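Local coordinates for protein LBCATS-a (Synthetic construct, PDB 5EY5) that probably cleaves indole-3-glycerol phosphate to indole and glyceraldehyde 3-phosphate, as the alpha subunit of tryptophan synthase, and is seen here with sn-glycerol-3-phosphate, at residues N2-A7 / D149-V154; F99-N104 / E112-E117; G125-D130 / S171-C176; L131-A136 / I163-K168. All coordinates share one frame; numbering follows the deposited sequence.

In the fold
All four contacts belong to one closed eight-stranded barrel with helices around it. Contact 3 lies deepest: an isoleucine meets two aromatic rings inside the barrel, and the tyrosine's hydroxyl reaches the bound ligand. Contact 1 holds strand 149-154, the strand between the two of contact 3, but at its start, where the residue capping the first helix sets its amide against a carboxylate before the packing turns apolar. Contact 2 is also buried, yet outside the barrel wall, where strand 97-100 meets helix 111-121 with aromatic carbons. Contact 4 is the most peripheral and partly exposed, joining a loop to helix 160-169 through proline, methionine and isoleucine, with a glutamate at its border.

Contact 1: residues N2-A7 / D149-V154; sequences NRIAEA and DLIFLV
N2, the residue just before helix 3-14, meets D149 at the start of strand 149-154 with 7.6 Å between N2 CA and D149 CA, so the helix end comes in beside the beginning of the strand. The two side chains arrive from opposite directions. Amide and carboxylate planes are 23° apart, and D149 OD1 sits over the amide carbon, 3.1 Å from N2 CG. The two groups share no hydrogen bond: N2 OD1 and D149 OD1 are both acceptors, and N2 ND2 is poorly angled toward D149 OD1. The amide spends its polar atoms on other partners. With CG anti to the backbone N (chi1 -164°), N2 turns OD1 back to accept from I4 N at 2.8 Å, which makes it a helix N-cap; N2 ND2 donates to the backbone carbonyls of D124 and G147. In the TIM barrel this places the N-terminal helix against the N-terminal end of the strands. The positive end of the helix dipole may also favour the charged form of D149. I4 CB, 3.8 Å from D149 OD1, marks the hand-over to apolar packing, where I4 CD1 touches I151 CD1 at 4.2 Å. V98 of strand 97-100 packs against both isoleucines.

Contact 2: residues F99-N104 / E112-E117; sequences FLTYYN and ERFVKE
F114 swings its ring away from its own backbone N (CG anti to it, chi1 169°), while F99 keeps CG beside the backbone N (chi1 -85°), and these settings bring F114 CZ to F99. The pair joins strand 97-100 of the TIM barrel to helix 111-121 on its outside, the helix that leads on to strand 125-127. F114 CZ comes in at the edge of the F99 ring, near its plane, with 4.2 Å between F114 CZ and F99 CD2. Large, rigid aromatic side chains suit this layer because they bridge a wide gap: the closest backbones, at F99 CA and V115 CA, are 10.7 Å apart. Helix 78-91 completes the surroundings, V81, F82 and V85 packing on F99 and L78 on F114. T101 CG2 lies 4.4 Å from the same F114 CZ, and it and F99 CD2 both approach the F114 ring obliquely. A threonine can offer this methyl and still satisfy its buried hydroxyl: T101 OG1 donates to Y102 O at 2.8 Å, on a lone pair.

Contact 3: residues G125-D130 / S171-C176; sequences GLIVPD and SGFVYC. With G3P (sn-glycerol-3-phosphate), chain E.
The Y175 ring is met at its edge, close to its plane, by two very different partners: the methyl carbon I127 CD1 and the hydroxyl oxygen O1 of sn-glycerol-3-phosphate. The F173 ring is approached obliquely by that same I127 CD1, 4.4 Å from F173 CZ. Strands 125-127 and 174-177 are not neighbours in the TIM barrel, strand 149-154 lying between them. I127 on the one strand, Y175 on the other and F173 from the loop entering strand 174-177 therefore meet across the barrel interior instead of along a shared strand edge. I127 is well suited to the task: its CG1 branch stands beside the backbone N, chi1 -62°, and sends CD1 inward, 3.9 Å from Y175 CD1, the two side chains crossing at about a right angle. E49, on strand 48-51, touches I127, F173 and Y175, so an acidic group is set among apolar ones, and E49 OE2 is hydrogen-bonded to the ligand. Y175 serves two partners, with ring carbons for the isoleucine and a hydroxyl for the ligand. Y175 OH donates to O1 of the glycerol phosphate at 2.8 Å, and the ring carbon next to the C-O bond, Y175 CE1, lies 3.4 Å from O1.

Contact 4: residues L131-A136 / I163-K168; sequences LPPEEA and IKMIAK
P133 packs against both M165 and I166, while E134 forms the looser border beside them. The loop and helix approach most closely where P133 CA and I166 CA are 6.3 Å apart. On the packed side, I166 CG1 lies 4.0 Å from P133 CG, with F152 behind both residues. M165 starts out extended, CG anti to the backbone N (chi1 -167°), then bends at chi2 and chi3, which brings its thioether obliquely across the proline ring; these bends let the flexible chain end lie against a rigid ring. The separation of 3.2 Å between P133 CB and M165 SD is shorter than usual van der Waals contact and is doubtful. On the looser side, the exposed E134 crosses M165 at about a right angle, with E134 OE2 3.8 Å from M165 CE; the E134 carboxylate forms a salt bridge with R162. E135 forms a salt bridge to the chain of another protein, placing this strand-to-helix loop of the TIM barrel at a site consistent with the alpha-beta interface of tryptophan synthase.

Contact 1: residues N2-A7 / D149-V154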
loop_
_atom_site.group_PDB
_atom_site.type_symbol
_atom_site.label_atom_id
_atom_site.label_comp_id
_atom_site.label_asym_id
_atom_site.label_seq_id
_atom_site.Cartn_x
_atom_site.Cartn_y
_atom_site.Cartn_z
ATOM N N ASN A 2 40.407 -31.187 -37.930
ATOM C CA ASN A 2 39.950 -29.841 -37.598
ATOM C C ASN A 2 41.119 -28.857 -37.618
ATOM O O ASN A 2 42.236 -29.182 -37.199
ATOM C CB ASN A 2 39.274 -29.847 -36.218
ATOM C CG ASN A 2 38.429 -28.597 -35.958
ATOM O OD1 ASN A 2 38.954 -27.536 -35.623
ATOM N ND2 ASN A 2 37.102 -28.734 -36.090
ATOM N N ARG A 3 40.857 -27.649 -38.138
ATOM C CA ARG A 3 41.860 -26.585 -38.114
ATOM C C ARG A 3 42.383 -26.327 -36.707
ATOM O O ARG A 3 43.545 -25.941 -36.529
ATOM C CB ARG A 3 41.279 -25.287 -38.683
ATOM C CG ARG A 3 41.087 -25.308 -40.190
ATOM C CD ARG A 3 40.676 -23.924 -40.696
ATOM N NE ARG A 3 40.378 -23.927 -42.126
ATOM C CZ ARG A 3 39.153 -23.999 -42.642
ATOM N NH1 ARG A 3 38.092 -24.074 -41.849
ATOM N NH2 ARG A 3 38.990 -23.995 -43.960
ATOM N N ILE A 4 41.530 -26.473 -35.693
ATOM C CA ILE A 4 41.995 -26.247 -34.325
ATOM C C ILE A 4 43.073 -27.258 -33.964
ATOM O O ILE A 4 44.143 -26.901 -33.456
ATOM C CB ILE A 4 40.823 -26.301 -33.335
ATOM C CG1 ILE A 4 39.863 -25.122 -33.569
ATOM C CG2 ILE A 4 41.353 -26.274 -31.916
ATOM C CD1 ILE A 4 38.573 -25.237 -32.776
ATOM N N ALA A 5 42.808 -28.535 -34.233
ATOM C CA ALA A 5 43.806 -29.567 -33.978
ATOM C C ALA A 5 45.087 -29.301 -34.762
ATOM O O ALA A 5 46.190 -29.417 -34.219
ATOM C CB ALA A 5 43.237 -30.945 -34.316
ATOM N N GLU A 6 44.960 -28.938 -36.043
ATOM C CA GLU A 6 46.149 -28.666 -36.853
ATOM C C GLU A 6 46.972 -27.526 -36.265
ATOM O O GLU A 6 48.198 -27.616 -36.175
ATOM C CB GLU A 6 45.757 -28.340 -38.294
ATOM C CG GLU A 6 44.874 -29.375 -38.945
ATOM C CD GLU A 6 44.593 -29.083 -40.410
ATOM O OE1 GLU A 6 44.628 -27.896 -40.808
ATOM O OE2 GLU A 6 44.339 -30.049 -41.163
ATOM N N ALA A 7 46.308 -26.451 -35.842
ATOM C CA ALA A 7 47.014 -25.332 -35.231
ATOM C C ALA A 7 47.790 -25.751 -33.980
ATOM O O ALA A 7 48.948 -25.363 -33.807
ATOM C CB ALA A 7 46.023 -24.230 -34.890
ATOM N N ASP A 149 34.276 -28.642 -33.572
ATOM C CA ASP A 149 34.667 -28.887 -32.192
ATOM C C ASP A 149 33.765 -28.123 -31.233
ATOM O O ASP A 149 33.318 -27.008 -31.516
ATOM C CB ASP A 149 36.126 -28.495 -31.955
ATOM C CG ASP A 149 37.112 -29.433 -32.661
ATOM O OD1 ASP A 149 38.262 -29.010 -32.889
ATOM O OD2 ASP A 149 36.742 -30.583 -32.989
ATOM N N LEU A 150 33.495 -28.742 -30.100
ATOM C CA LEU A 150 32.693 -28.153 -29.038
ATOM C C LEU A 150 33.618 -27.968 -27.839
ATOM O O LEU A 150 34.014 -28.945 -27.193
ATOM C CB LEU A 150 31.499 -29.049 -28.717
ATOM C CG LEU A 150 30.285 -28.421 -28.048
ATOM C CD1 LEU A 150 29.245 -29.497 -27.781
ATOM C CD2 LEU A 150 30.692 -27.725 -26.769
ATOM N N ILE A 151 33.982 -26.725 -27.558
ATOM C CA ILE A 151 34.912 -26.409 -26.482
ATOM C C ILE A 151 34.130 -26.116 -25.207
ATOM O O ILE A 151 33.318 -25.183 -25.170
ATOM C CB ILE A 151 35.789 -25.212 -26.861
ATOM C CG1 ILE A 151 36.606 -25.548 -28.119
ATOM C CG2 ILE A 151 36.661 -24.804 -25.672
ATOM C CD1 ILE A 151 36.473 -24.529 -29.219
ATOM N N PHE A 152 34.380 -26.899 -24.155
ATOM C CA PHE A 152 33.697 -26.709 -22.876
ATOM C C PHE A 152 34.615 -26.026 -21.865
ATOM O O PHE A 152 35.837 -26.220 -21.880
ATOM C CB PHE A 152 33.207 -28.049 -22.310
ATOM C CG PHE A 152 32.009 -28.624 -23.031
ATOM C CD1 PHE A 152 32.159 -29.638 -23.958
ATOM C CD2 PHE A 152 30.729 -28.149 -22.770
ATOM C CE1 PHE A 152 31.058 -30.172 -24.611
ATOM C CE2 PHE A 152 29.618 -28.680 -23.417
ATOM C CZ PHE A 152 29.777 -29.687 -24.339
ATOM N N LEU A 153 34.008 -25.219 -20.985
ATOM C CA LEU A 153 34.726 -24.493 -19.937
ATOM C C LEU A 153 34.840 -25.317 -18.661
ATOM O O LEU A 153 33.923 -26.061 -18.292
ATOM C CB LEU A 153 34.030 -23.174 -19.594
ATOM C CG LEU A 153 34.194 -21.999 -20.551
ATOM C CD1 LEU A 153 34.003 -22.476 -21.971
ATOM C CD2 LEU A 153 33.182 -20.882 -20.210
ATOM N N VAL A 154 35.971 -25.163 -17.983
ATOM C CA VAL A 154 36.208 -25.760 -16.677
ATOM C C VAL A 154 36.575 -24.631 -15.731
ATOM O O VAL A 154 37.452 -23.814 -16.041
ATOM C CB VAL A 154 37.313 -26.827 -16.721
ATOM C CG1 VAL A 154 37.544 -27.403 -15.316
ATOM C CG2 VAL A 154 36.927 -27.927 -17.688
#

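Contact 2: residues F99-N104 / E112-E117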
loop_
_atom_site.group_PDB
_atom_site.type_symbol
_atom_site.label_atom_id
_atom_site.label_comp_id
_atom_site.label_asym_id
_atom_site.label_seq_id
_atom_site.Cartn_x
_atom_site.Cartn_y
_atom_site.Cartn_z
ATOM N N PHE A 99 33.265 -19.703 -32.986
ATOM C CA PHE A 99 32.114 -18.898 -32.585
ATOM C C PHE A 99 31.866 -19.093 -31.099
ATOM O O PHE A 99 31.710 -20.230 -30.637
ATOM C CB PHE A 99 30.843 -19.282 -33.351
ATOM C CG PHE A 99 30.693 -18.606 -34.672
ATOM C CD1 PHE A 99 31.716 -17.830 -35.186
ATOM C CD2 PHE A 99 29.516 -18.737 -35.403
ATOM C CE1 PHE A 99 31.575 -17.205 -36.423
ATOM C CE2 PHE A 99 29.361 -18.120 -36.625
ATOM C CZ PHE A 99 30.399 -17.345 -37.139
ATOM N N LEU A 100 31.809 -17.986 -30.352
ATOM C CA LEU A 100 31.405 -18.021 -28.955
ATOM C C LEU A 100 29.997 -17.458 -28.928
ATOM O O LEU A 100 29.774 -16.293 -29.282
ATOM C CB LEU A 100 32.374 -17.231 -28.068
ATOM C CG LEU A 100 32.185 -17.276 -26.549
ATOM C CD1 LEU A 100 33.506 -16.945 -25.849
ATOM C CD2 LEU A 100 31.068 -16.324 -26.103
ATOM N N THR A 101 29.030 -18.305 -28.608
ATOM C CA THR A 101 27.647 -17.875 -28.709
ATOM C C THR A 101 26.875 -18.479 -27.556
ATOM O O THR A 101 27.120 -19.623 -27.186
ATOM C CB THR A 101 27.011 -18.280 -30.054
ATOM O OG1 THR A 101 25.617 -17.931 -30.062
ATOM C CG2 THR A 101 27.152 -19.773 -30.319
ATOM N N TYR A 102 25.979 -17.693 -26.965
ATOM C CA TYR A 102 25.000 -18.269 -26.060
ATOM C C TYR A 102 24.071 -19.196 -26.830
ATOM O O TYR A 102 24.030 -19.192 -28.060
ATOM C CB TYR A 102 24.247 -17.155 -25.339
ATOM C CG TYR A 102 25.191 -16.445 -24.403
ATOM C CD1 TYR A 102 26.059 -15.476 -24.876
ATOM C CD2 TYR A 102 25.266 -16.801 -23.067
ATOM C CE1 TYR A 102 26.954 -14.848 -24.026
ATOM C CE2 TYR A 102 26.154 -16.182 -22.210
ATOM C CZ TYR A 102 26.995 -15.205 -22.697
ATOM O OH TYR A 102 27.871 -14.583 -21.849
ATOM N N TYR A 103 23.326 -20.012 -26.077
ATOM C CA TYR A 103 22.619 -21.136 -26.660
ATOM C C TYR A 103 21.342 -20.722 -27.375
ATOM O O TYR A 103 20.991 -21.309 -28.402
ATOM C CB TYR A 103 22.285 -22.150 -25.568
ATOM C CG TYR A 103 21.796 -23.448 -26.118
ATOM C CD1 TYR A 103 22.530 -24.120 -27.080
ATOM C CD2 TYR A 103 20.603 -24.014 -25.678
ATOM C CE1 TYR A 103 22.096 -25.311 -27.592
ATOM C CE2 TYR A 103 20.161 -25.216 -26.192
ATOM C CZ TYR A 103 20.920 -25.857 -27.146
ATOM O OH TYR A 103 20.512 -27.060 -27.666
ATOM N N ASN A 104 20.600 -19.756 -26.845
ATOM C CA ASN A 104 19.324 -19.458 -27.477
ATOM C C ASN A 104 19.440 -18.979 -28.919
ATOM O O ASN A 104 18.518 -19.270 -29.700
ATOM C CB ASN A 104 18.517 -18.437 -26.676
ATOM C CG ASN A 104 17.080 -18.457 -27.081
ATOM O OD1 ASN A 104 16.435 -19.484 -26.953
ATOM N ND2 ASN A 104 16.565 -17.348 -27.603
ATOM N N GLU A 112 20.947 -28.405 -35.684
ATOM C CA GLU A 112 21.646 -29.065 -36.780
ATOM C C GLU A 112 21.867 -28.098 -37.934
ATOM O O GLU A 112 22.934 -28.096 -38.561
ATOM C CB GLU A 112 20.862 -30.296 -37.232
ATOM C CG GLU A 112 19.369 -30.050 -37.413
ATOM C CD GLU A 112 18.971 -29.871 -38.871
ATOM O OE1 GLU A 112 17.792 -29.547 -39.134
ATOM O OE2 GLU A 112 19.837 -30.057 -39.753
ATOM N N ARG A 113 20.880 -27.245 -38.209
ATOM C CA ARG A 113 21.049 -26.251 -39.257
ATOM C C ARG A 113 22.202 -25.309 -38.944
ATOM O O ARG A 113 22.881 -24.821 -39.860
ATOM C CB ARG A 113 19.743 -25.481 -39.442
ATOM C CG ARG A 113 19.856 -24.272 -40.319
ATOM C CD ARG A 113 18.511 -23.578 -40.455
ATOM N NE ARG A 113 18.648 -22.349 -41.219
ATOM C CZ ARG A 113 18.397 -21.136 -40.746
ATOM N NH1 ARG A 113 17.972 -20.975 -39.501
ATOM N NH2 ARG A 113 18.573 -20.079 -41.524
ATOM N N PHE A 114 22.440 -25.046 -37.659
ATOM C CA PHE A 114 23.502 -24.127 -37.265
ATOM C C PHE A 114 24.876 -24.766 -37.423
ATOM O O PHE A 114 25.799 -24.153 -37.971
ATOM C CB PHE A 114 23.292 -23.668 -35.821
ATOM C CG PHE A 114 24.466 -22.936 -35.259
ATOM C CD1 PHE A 114 24.692 -21.616 -35.586
ATOM C CD2 PHE A 114 25.358 -23.572 -34.435
ATOM C CE1 PHE A 114 25.778 -20.943 -35.078
ATOM C CE2 PHE A 114 26.464 -22.897 -33.933
ATOM C CZ PHE A 114 26.661 -21.587 -34.251
ATOM N N VAL A 115 25.024 -26.002 -36.950
ATOM C CA VAL A 115 26.288 -26.713 -37.114
ATOM C C VAL A 115 26.573 -26.970 -38.590
ATOM O O VAL A 115 27.728 -26.907 -39.033
ATOM C CB VAL A 115 26.272 -28.022 -36.298
ATOM C CG1 VAL A 115 27.641 -28.676 -36.316
ATOM C CG2 VAL A 115 25.835 -27.738 -34.871
ATOM N N LYS A 116 25.536 -27.276 -39.375
ATOM C CA LYS A 116 25.746 -27.454 -40.812
ATOM C C LYS A 116 26.267 -26.167 -41.450
ATOM O O LYS A 116 27.212 -26.196 -42.245
ATOM C CB LYS A 116 24.452 -27.908 -41.489
ATOM C CG LYS A 116 24.619 -28.291 -42.957
ATOM C CD LYS A 116 23.275 -28.467 -43.662
ATOM C CE LYS A 116 23.465 -28.805 -45.138
ATOM N NZ LYS A 116 22.176 -28.853 -45.888
ATOM N N GLU A 117 25.666 -25.027 -41.111
ATOM C CA GLU A 117 26.161 -23.760 -41.634
ATOM C C GLU A 117 27.566 -23.456 -41.122
ATOM O O GLU A 117 28.367 -22.843 -41.841
ATOM C CB GLU A 117 25.205 -22.626 -41.274
ATOM C CG GLU A 117 25.691 -21.254 -41.693
ATOM C CD GLU A 117 25.417 -20.948 -43.160
ATOM O OE1 GLU A 117 24.872 -19.859 -43.446
ATOM O OE2 GLU A 117 25.739 -21.793 -44.023
#

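Contact 3: residues G125-D130 / S171-C176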
loop_
_atom_site.group_PDB
_atom_site.type_symbol
_atom_site.label_atom_id
_atom_site.label_comp_id
_atom_site.label_asym_id
_atom_site.label_seq_id
_atom_site.Cartn_x
_atom_site.Cartn_y
_atom_site.Cartn_z
ATOM N N GLY A 125 35.021 -24.290 -34.544
ATOM C CA GLY A 125 34.718 -24.674 -33.184
ATOM C C GLY A 125 33.681 -23.766 -32.565
ATOM O O GLY A 125 33.370 -22.683 -33.075
ATOM N N LEU A 126 33.133 -24.242 -31.452
ATOM C CA LEU A 126 32.024 -23.600 -30.771
ATOM C C LEU A 126 32.330 -23.535 -29.291
ATOM O O LEU A 126 32.763 -24.529 -28.699
ATOM C CB LEU A 126 30.715 -24.361 -30.982
ATOM C CG LEU A 126 30.250 -24.485 -32.430
ATOM C CD1 LEU A 126 28.864 -25.112 -32.483
ATOM C CD2 LEU A 126 30.256 -23.114 -33.112
ATOM N N ILE A 127 32.120 -22.355 -28.716
ATOM C CA ILE A 127 32.112 -22.129 -27.278
ATOM C C ILE A 127 30.715 -21.646 -26.928
ATOM O O ILE A 127 30.259 -20.639 -27.473
ATOM C CB ILE A 127 33.169 -21.093 -26.868
ATOM C CG1 ILE A 127 34.567 -21.604 -27.215
ATOM C CG2 ILE A 127 33.044 -20.740 -25.372
ATOM C CD1 ILE A 127 35.643 -20.540 -27.014
ATOM N N VAL A 128 30.015 -22.379 -26.078
ATOM C CA VAL A 128 28.639 -22.055 -25.722
ATOM C C VAL A 128 28.575 -21.845 -24.214
ATOM O O VAL A 128 28.437 -22.797 -23.450
ATOM C CB VAL A 128 27.666 -23.158 -26.169
ATOM C CG1 VAL A 128 26.232 -22.739 -25.857
ATOM C CG2 VAL A 128 27.851 -23.441 -27.645
ATOM N N PRO A 129 28.665 -20.602 -23.744
ATOM C CA PRO A 129 28.922 -20.404 -22.310
ATOM C C PRO A 129 27.811 -20.911 -21.392
ATOM O O PRO A 129 28.115 -21.307 -20.269
ATOM C CB PRO A 129 29.127 -18.888 -22.200
ATOM C CG PRO A 129 29.642 -18.481 -23.576
ATOM C CD PRO A 129 28.869 -19.369 -24.521
ATOM N N ASP A 130 26.541 -20.925 -21.803
ATOM C CA ASP A 130 25.487 -21.376 -20.894
ATOM C C ASP A 130 25.014 -22.802 -21.173
ATOM O O ASP A 130 23.872 -23.146 -20.840
ATOM C CB ASP A 130 24.297 -20.411 -20.922
ATOM C CG ASP A 130 23.824 -20.096 -22.342
ATOM O OD1 ASP A 130 24.470 -20.555 -23.319
ATOM O OD2 ASP A 130 22.821 -19.362 -22.470
ATOM N N SER A 171 36.099 -31.250 -27.281
ATOM C CA SER A 171 36.969 -31.428 -28.432
ATOM C C SER A 171 37.544 -30.067 -28.800
ATOM O O SER A 171 37.026 -29.022 -28.397
ATOM C CB SER A 171 36.229 -32.068 -29.619
ATOM O OG SER A 171 35.070 -31.324 -29.963
ATOM N N GLY A 172 38.626 -30.089 -29.564
ATOM C CA GLY A 172 39.303 -28.856 -29.912
ATOM C C GLY A 172 40.260 -28.440 -28.815
ATOM O O GLY A 172 41.463 -28.693 -28.892
ATOM N N PHE A 173 39.748 -27.787 -27.781
ATOM C CA PHE A 173 40.553 -27.592 -26.590
ATOM C C PHE A 173 39.618 -27.521 -25.395
ATOM O O PHE A 173 38.392 -27.520 -25.533
ATOM C CB PHE A 173 41.463 -26.357 -26.705
ATOM C CG PHE A 173 40.746 -25.061 -27.023
ATOM C CD1 PHE A 173 40.438 -24.160 -26.014
ATOM C CD2 PHE A 173 40.426 -24.723 -28.331
ATOM C CE1 PHE A 173 39.803 -22.957 -26.296
ATOM C CE2 PHE A 173 39.798 -23.517 -28.618
ATOM C CZ PHE A 173 39.491 -22.632 -27.597
ATOM N N VAL A 174 40.211 -27.522 -24.217
ATOM C CA VAL A 174 39.486 -27.244 -22.988
ATOM C C VAL A 174 39.753 -25.797 -22.605
ATOM O O VAL A 174 40.910 -25.353 -22.544
ATOM C CB VAL A 174 39.892 -28.198 -21.852
ATOM C CG1 VAL A 174 39.169 -27.805 -20.567
ATOM C CG2 VAL A 174 39.562 -29.625 -22.233
ATOM N N TYR A 175 38.687 -25.074 -22.340
ATOM C CA TYR A 175 38.768 -23.682 -21.927
ATOM C C TYR A 175 38.799 -23.649 -20.401
ATOM O O TYR A 175 37.811 -23.989 -19.746
ATOM C CB TYR A 175 37.578 -22.931 -22.505
ATOM C CG TYR A 175 37.640 -21.419 -22.438
ATOM C CD1 TYR A 175 37.024 -20.641 -23.410
ATOM C CD2 TYR A 175 38.259 -20.774 -21.377
ATOM C CE1 TYR A 175 37.053 -19.264 -23.337
ATOM C CE2 TYR A 175 38.296 -19.409 -21.295
ATOM C CZ TYR A 175 37.695 -18.655 -22.272
ATOM O OH TYR A 175 37.747 -17.286 -22.167
ATOM N N CYS A 176 39.940 -23.263 -19.834
ATOM C CA CYS A 176 40.122 -23.195 -18.383
ATOM C C CYS A 176 39.810 -21.769 -17.936
ATOM O O CYS A 176 40.494 -20.818 -18.332
ATOM C CB CYS A 176 41.543 -23.635 -18.009
ATOM S SG CYS A 176 42.060 -23.480 -16.281
HETATM O O1 G3P E . 37.000 -16.058 -24.517
HETATM C C1 G3P E . 36.200 -15.206 -23.753
HETATM C C2 G3P E . 36.930 -13.902 -23.453
HETATM O O2 G3P E . 35.963 -12.976 -23.047
HETATM C C3 G3P E . 38.028 -14.089 -22.384
HETATM O O1P G3P E . 37.709 -13.454 -21.168
HETATM O O4P G3P E . 37.307 -10.977 -21.675
HETATM O O2P G3P E . 38.222 -11.568 -19.412
HETATM O O3P G3P E . 39.661 -11.785 -21.371
HETATM P P G3P E . 38.232 -11.909 -20.897
#

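Contact 4: residues L131-A136 / I163-K168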
loop_
_atom_site.group_PDB
_atom_site.type_symbol
_atom_site.label_atom_id
_atom_site.label_comp_id
_atom_site.label_asym_id
_atom_site.label_seq_id
_atom_site.Cartn_x
_atom_site.Cartn_y
_atom_site.Cartn_z
ATOM N N LEU A 131 25.868 -23.662 -21.737
ATOM C CA LEU A 131 25.470 -25.023 -22.110
ATOM C C LEU A 131 26.376 -26.068 -21.464
ATOM O O LEU A 131 27.434 -26.410 -22.013
ATOM C CB LEU A 131 25.485 -25.185 -23.631
ATOM C CG LEU A 131 24.868 -26.484 -24.167
ATOM C CD1 LEU A 131 23.375 -26.534 -23.879
ATOM C CD2 LEU A 131 25.148 -26.679 -25.647
ATOM N N PRO A 132 26.008 -26.613 -20.310
ATOM C CA PRO A 132 26.815 -27.683 -19.718
ATOM C C PRO A 132 26.656 -28.979 -20.494
ATOM O O PRO A 132 25.670 -29.163 -21.228
ATOM C CB PRO A 132 26.259 -27.807 -18.288
ATOM C CG PRO A 132 24.912 -27.216 -18.339
ATOM C CD PRO A 132 24.947 -26.148 -19.397
ATOM N N PRO A 133 27.628 -29.888 -20.387
ATOM C CA PRO A 133 27.464 -31.226 -20.987
ATOM C C PRO A 133 26.091 -31.861 -20.801
ATOM O O PRO A 133 25.554 -32.421 -21.762
ATOM C CB PRO A 133 28.565 -32.030 -20.282
ATOM C CG PRO A 133 29.700 -31.023 -20.186
ATOM C CD PRO A 133 28.998 -29.686 -19.874
ATOM N N GLU A 134 25.497 -31.792 -19.607
ATOM C CA GLU A 134 24.225 -32.476 -19.397
ATOM C C GLU A 134 23.120 -31.946 -20.309
ATOM O O GLU A 134 22.139 -32.659 -20.555
ATOM C CB GLU A 134 23.799 -32.382 -17.928
ATOM C CG GLU A 134 24.912 -32.687 -16.929
ATOM C CD GLU A 134 25.751 -31.460 -16.600
ATOM O OE1 GLU A 134 25.567 -30.889 -15.505
ATOM O OE2 GLU A 134 26.580 -31.059 -17.442
ATOM N N GLU A 135 23.262 -30.731 -20.828
ATOM C CA GLU A 135 22.291 -30.147 -21.745
ATOM C C GLU A 135 22.786 -30.110 -23.187
ATOM O O GLU A 135 22.050 -29.654 -24.070
ATOM C CB GLU A 135 21.940 -28.719 -21.309
ATOM C CG GLU A 135 21.696 -28.539 -19.822
ATOM C CD GLU A 135 20.379 -29.141 -19.380
ATOM O OE1 GLU A 135 19.709 -29.773 -20.222
ATOM O OE2 GLU A 135 20.012 -28.977 -18.196
ATOM N N ALA A 136 24.013 -30.563 -23.447
ATOM C CA ALA A 136 24.649 -30.384 -24.745
ATOM C C ALA A 136 24.528 -31.604 -25.657
ATOM O O ALA A 136 25.165 -31.637 -26.711
ATOM C CB ALA A 136 26.123 -30.025 -24.557
ATOM N N ILE A 163 35.061 -32.433 -14.047
ATOM C CA ILE A 163 36.087 -32.348 -15.087
ATOM C C ILE A 163 36.082 -33.605 -15.953
ATOM O O ILE A 163 36.034 -33.525 -17.184
ATOM C CB ILE A 163 37.473 -32.099 -14.466
ATOM C CG1 ILE A 163 37.537 -30.713 -13.827
ATOM C CG2 ILE A 163 38.573 -32.255 -15.526
ATOM C CD1 ILE A 163 38.637 -30.607 -12.775
ATOM N N LYS A 164 36.158 -34.785 -15.327
ATOM C CA LYS A 164 36.064 -36.031 -16.085
ATOM C C LYS A 164 34.938 -35.947 -17.092
ATOM O O LYS A 164 35.119 -36.204 -18.286
ATOM C CB LYS A 164 35.809 -37.216 -15.155
ATOM C CG LYS A 164 36.853 -37.425 -14.114
ATOM C CD LYS A 164 38.183 -37.731 -14.748
ATOM N N MET A 165 33.762 -35.571 -16.599
ATOM C CA MET A 165 32.570 -35.514 -17.431
ATOM C C MET A 165 32.698 -34.446 -18.516
ATOM O O MET A 165 32.297 -34.669 -19.667
ATOM C CB MET A 165 31.363 -35.277 -16.526
ATOM C CG MET A 165 30.026 -35.490 -17.170
ATOM S SD MET A 165 29.597 -33.987 -18.027
ATOM C CE MET A 165 29.852 -32.789 -16.719
ATOM N N ILE A 166 33.264 -33.283 -18.180
ATOM C CA ILE A 166 33.464 -32.242 -19.188
ATOM C C ILE A 166 34.435 -32.724 -20.258
ATOM O O ILE A 166 34.122 -32.731 -21.453
ATOM C CB ILE A 166 33.960 -30.937 -18.541
ATOM C CG1 ILE A 166 32.817 -30.208 -17.816
ATOM C CG2 ILE A 166 34.574 -30.050 -19.602
ATOM C CD1 ILE A 166 33.288 -29.227 -16.726
ATOM N N ALA A 167 35.636 -33.128 -19.838
ATOM C CA ALA A 167 36.649 -33.575 -20.789
ATOM C C ALA A 167 36.188 -34.763 -21.627
ATOM O O ALA A 167 36.762 -35.018 -22.691
ATOM C CB ALA A 167 37.939 -33.928 -20.044
ATOM N N LYS A 168 35.173 -35.500 -21.178
ATOM C CA LYS A 168 34.684 -36.621 -21.974
ATOM C C LYS A 168 33.961 -36.150 -23.226
ATOM O O LYS A 168 33.960 -36.853 -24.242
ATOM C CB LYS A 168 33.760 -37.502 -21.134
#